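Local structure of inorganic pyrophosphatase (Coxiella burnetii, 3TR4) at the interface of chains A and B. The protein catalyses the hydrolysis of inorganic pyrophosphate to two phosphate ions, probably with magnesium as its cofactor, and assembles as a homohexamer. Coordinates in Å, arbitrary orientation; residue numbers count along the deposited sequence, not the author numbering. Chains: chain A/B, Inorganic pyrophosphatase.

Contact 1: the interface of chains A and B. Residues chain A 26, 50-52; chain B 26, 29, 50-52.
A:Arg52 and B:Arg52 lie against each other across the two-fold of this interface in the hexamer of this family I inorganic pyrophosphatase, flanked by an antiparallel beta bridge between A:Met51 and B:Met51. In the bridge, B:Arg52 N donates to A:Ser50 O at 2.8 Å and A:Arg52 N to B:Ser50 O at 2.9 Å. A:Ser50 adds its hydroxyl: OG donates to B:Arg52 O at 2.5 Å, from above the carbonyl plane. The arginines meet through their aliphatic stems, CG to CG at 3.5 Å, while each CG lies over a face of the other's guanidinium. Two groups likely to carry like charge are brought together through methylenes, A:Arg52 NE and B:Arg52 NE staying 5.0 Å apart. Both side chains bend at chi2 (-73° in A:Arg52, -67° in B:Arg52), which turns the guanidinium back past the partner's stem. B:Arg52 NH2 reaches A:Asn26 OD1 at 2.9 Å; the amide oxygen lies in the guanidinium plane, although the bond is bent, 130° at the hydrogen. An asparagine suits this place because its short side chain offers a neutral acceptor. Beside the bridge the flexible selenomethionine side chains pack together, A:Met51 CG against B:Met51 SE. In the second shell, A:Arg52 NH1 donates to A:Met51 O, steadying the bent chain. B:Glu29 places CG over the other face of the B:Arg52 guanidinium and OE1 3.1 Å from B:Arg52 NH2, a salt bridge that would partly balance the paired charges.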
# COMPACT_ATOMS: atom_id res chain seq x y z
N ASN A 26 -5.95 8.39 7.87
CA ASN A 26 -5.68 8.33 6.43
C ASN A 26 -6.72 7.54 5.64
O ASN A 26 -6.58 7.37 4.43
CB ASN A 26 -4.29 7.78 6.15
CG ASN A 26 -3.20 8.81 6.33
OD1 ASN A 26 -2.93 9.60 5.43
ND2 ASN A 26 -2.57 8.82 7.50
N SER A 50 -12.44 14.30 -1.91
CA SER A 50 -11.08 13.78 -2.02
C SER A 50 -10.29 14.11 -0.76
O SER A 50 -9.32 14.86 -0.80
CB SER A 50 -10.39 14.35 -3.26
OG SER A 50 -9.48 13.41 -3.81
N MSE A 51 -10.73 13.54 0.36
CA MSE A 51 -10.13 13.81 1.66
C MSE A 51 -9.93 12.54 2.47
O MSE A 51 -10.50 11.50 2.15
CB MSE A 51 -11.00 14.77 2.47
CG MSE A 51 -11.35 16.03 1.74
SE MSE A 51 -12.57 17.14 2.76
CE MSE A 51 -11.52 17.39 4.38
N ARG A 52 -9.11 12.64 3.51
CA ARG A 52 -8.81 11.50 4.37
C ARG A 52 -8.79 11.93 5.83
O ARG A 52 -8.34 13.03 6.15
CB ARG A 52 -7.46 10.90 4.00
CG ARG A 52 -7.30 10.58 2.52
CD ARG A 52 -8.11 9.36 2.11
NE ARG A 52 -7.71 8.92 0.78
CZ ARG A 52 -8.25 9.38 -0.35
NH1 ARG A 52 -9.22 10.29 -0.31
NH2 ARG A 52 -7.82 8.93 -1.52
N ASN B 26 -4.72 10.40 -5.80
CA ASN B 26 -4.67 9.97 -4.41
C ASN B 26 -3.42 10.43 -3.66
O ASN B 26 -3.27 10.16 -2.47
CB ASN B 26 -4.82 8.45 -4.29
CG ASN B 26 -6.20 7.98 -4.69
OD1 ASN B 26 -7.20 8.63 -4.40
ND2 ASN B 26 -6.26 6.83 -5.35
N GLU B 29 0.17 14.66 -0.48
CA GLU B 29 0.84 14.94 0.79
C GLU B 29 2.23 15.50 0.55
O GLU B 29 2.72 16.32 1.33
CB GLU B 29 0.91 13.69 1.66
CG GLU B 29 -0.45 13.18 2.10
CD GLU B 29 -0.37 12.21 3.25
OE1 GLU B 29 -0.54 10.99 3.02
OE2 GLU B 29 -0.15 12.66 4.39
N SER B 50 -5.66 17.38 4.81
CA SER B 50 -6.28 16.08 4.62
C SER B 50 -6.76 15.87 3.18
O SER B 50 -7.36 14.85 2.86
CB SER B 50 -7.43 15.88 5.60
OG SER B 50 -8.48 16.79 5.34
N MSE B 51 -6.48 16.84 2.32
CA MSE B 51 -6.94 16.77 0.93
C MSE B 51 -6.00 15.91 0.08
O MSE B 51 -4.78 15.93 0.27
CB MSE B 51 -7.07 18.17 0.33
CG MSE B 51 -7.84 19.18 1.20
SE MSE B 51 -9.77 18.85 1.30
CE MSE B 51 -10.18 18.83 -0.60
N ARG B 52 -6.57 15.14 -0.84
CA ARG B 52 -5.79 14.29 -1.74
C ARG B 52 -6.23 14.56 -3.18
O ARG B 52 -7.42 14.75 -3.44
CB ARG B 52 -5.98 12.81 -1.41
CG ARG B 52 -5.61 12.41 0.01
CD ARG B 52 -4.12 12.53 0.30
NE ARG B 52 -3.78 11.93 1.59
CZ ARG B 52 -3.70 12.60 2.73
NH1 ARG B 52 -3.92 13.91 2.76
NH2 ARG B 52 -3.39 11.96 3.85

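Contact 2: the interface of chains A and B. Residues chain A 48-49, 51, 142, 145-146; chain B 51, 134-135, 138, 142.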
# COMPACT_ATOMS: atom_id res chain seq x y z
N PRO A 48 -17.74 11.11 -0.94
CA PRO A 48 -17.53 11.67 -2.28
C PRO A 48 -16.34 12.63 -2.41
O PRO A 48 -15.85 12.81 -3.52
CB PRO A 48 -18.84 12.41 -2.56
CG PRO A 48 -19.29 12.85 -1.21
CD PRO A 48 -18.88 11.75 -0.26
N THR A 49 -15.90 13.23 -1.31
CA THR A 49 -14.80 14.21 -1.39
C THR A 49 -13.43 13.56 -1.42
O THR A 49 -13.26 12.41 -1.00
CB THR A 49 -14.84 15.23 -0.24
OG1 THR A 49 -15.00 14.53 1.00
CG2 THR A 49 -15.99 16.21 -0.41
N MSE A 51 -10.73 13.54 0.36
CA MSE A 51 -10.13 13.81 1.66
C MSE A 51 -9.93 12.54 2.47
O MSE A 51 -10.50 11.50 2.15
CB MSE A 51 -11.00 14.77 2.47
CG MSE A 51 -11.35 16.03 1.74
SE MSE A 51 -12.57 17.14 2.76
CE MSE A 51 -11.52 17.39 4.38
N ARG A 142 -15.10 20.52 6.57
CA ARG A 142 -15.24 20.42 5.12
C ARG A 142 -15.67 19.05 4.59
O ARG A 142 -16.16 18.94 3.47
CB ARG A 142 -13.93 20.83 4.43
CG ARG A 142 -13.46 22.25 4.73
CD ARG A 142 -14.00 23.26 3.72
NE ARG A 142 -15.45 23.36 3.79
CZ ARG A 142 -16.10 24.23 4.55
NH1 ARG A 142 -15.42 25.08 5.32
NH2 ARG A 142 -17.42 24.25 4.56
N ASP A 145 -18.97 18.57 2.70
CA ASP A 145 -19.30 19.63 1.74
C ASP A 145 -20.19 19.16 0.59
O ASP A 145 -21.11 19.87 0.18
CB ASP A 145 -18.02 20.26 1.18
CG ASP A 145 -17.43 21.31 2.09
OD1 ASP A 145 -18.11 21.71 3.07
OD2 ASP A 145 -16.30 21.76 1.83
N LEU A 146 -19.90 17.98 0.05
CA LEU A 146 -20.64 17.47 -1.10
C LEU A 146 -21.83 16.60 -0.70
O LEU A 146 -22.44 15.95 -1.54
CB LEU A 146 -19.71 16.69 -2.04
CG LEU A 146 -18.79 17.52 -2.94
CD1 LEU A 146 -18.01 18.54 -2.14
CD2 LEU A 146 -17.85 16.61 -3.72
N MSE B 51 -6.48 16.84 2.32
CA MSE B 51 -6.94 16.77 0.93
C MSE B 51 -6.00 15.91 0.08
O MSE B 51 -4.78 15.93 0.27
CB MSE B 51 -7.07 18.17 0.33
CG MSE B 51 -7.84 19.18 1.20
SE MSE B 51 -9.77 18.85 1.30
CE MSE B 51 -10.18 18.83 -0.60
N ASP B 134 -17.56 17.86 -9.51
CA ASP B 134 -17.76 18.53 -8.24
C ASP B 134 -16.62 18.25 -7.27
O ASP B 134 -16.13 19.16 -6.61
CB ASP B 134 -19.08 18.10 -7.59
CG ASP B 134 -20.30 18.62 -8.34
OD1 ASP B 134 -20.19 19.67 -9.01
OD2 ASP B 134 -21.36 17.97 -8.25
N ALA B 135 -16.21 16.98 -7.18
CA ALA B 135 -15.14 16.58 -6.28
C ALA B 135 -13.81 17.21 -6.68
O ALA B 135 -13.01 17.60 -5.82
CB ALA B 135 -15.00 15.06 -6.23
N HIS B 138 -14.08 20.90 -5.93
CA HIS B 138 -14.00 21.02 -4.48
C HIS B 138 -12.56 20.93 -4.00
O HIS B 138 -12.12 21.73 -3.17
CB HIS B 138 -14.86 19.95 -3.80
CG HIS B 138 -14.78 19.96 -2.31
ND1 HIS B 138 -13.96 19.09 -1.61
CD2 HIS B 138 -15.41 20.72 -1.38
CE1 HIS B 138 -14.10 19.32 -0.31
NE2 HIS B 138 -14.97 20.30 -0.15
N ARG B 142 -10.46 24.10 -2.03
CA ARG B 142 -10.15 23.98 -0.61
C ARG B 142 -8.72 23.56 -0.26
O ARG B 142 -8.30 23.71 0.89
CB ARG B 142 -11.12 22.99 0.05
CG ARG B 142 -12.59 23.31 -0.15
CD ARG B 142 -12.99 24.58 0.58
NE ARG B 142 -14.43 24.81 0.53
CZ ARG B 142 -15.07 25.67 1.31
NH1 ARG B 142 -14.41 26.39 2.20
NH2 ARG B 142 -16.39 25.80 1.21
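B:His138, on helix 130-142, inserts its imidazole among A:Thr49, A:Asp145 and A:Leu146. With CG anti to the backbone N (chi1 176°), the ring projects from the helix toward chain A. Its NE2 donates to A:Asp145 OD2 at 2.8 Å, the oxygen lying in the ring plane and receiving the bond on its anti lone pair; carboxylate and ring stand 79° apart. Histidine suits the place because it combines a polar edge with flat faces for packing. A:Leu146 CD1 sits over one face, 3.8 Å from the ring centroid, and A:Thr49 adds its methyl CG2 over the same face, 4.0 Å from that centroid, while B:Arg142 CG backs the opposite face. A:Leu146 CD2 rests on B:Ala135 CA at 3.7 Å, where a small residue lets the leucine lie close to the helix. At the ends of helix 130-142 in each chain, A:Arg142 and B:Arg142 stack with guanidinium planes 8° apart, A:Arg142 NE lying over the centre of the other group, 3.4 Å from B:Arg142 CZ. A:Asp145 should ease this like-charge pairing. A:Arg142 grips it side-on: NE reaches OD2 at 2.7 Å and NH2 reaches OD1, each on a syn lone pair, while B:Arg142 NE makes a longer salt bridge to OD2. That oxygen therefore accepts from A:Arg142 and B:His138 together. The site docks helix 130-142 of one subunit against loops and the helix end of the other, joining two copies within the homohexamer.

Contact 1 and contact 2 are neighbouring patches of one two-fold interface, the centres of their C-alpha atoms about 10 Å apart. A:Met51 and B:Met51 belong to both: their backbones form the bridge of contact 1, and their side chains extend toward contact 2, where A:Met51 SE approaches the B:His138 ring. Loop residues 48-52 of chain A run continuously through the two patches. Contact 1 relies largely on backbone pairing and arginine stems, whereas contact 2 fits helix 130-142 of chain B to loop side chains and the helix-ending A:Arg142 of chain A. Together, and repeated by the symmetry, they probably fix the relative orientation of paired subunits in the hexamer.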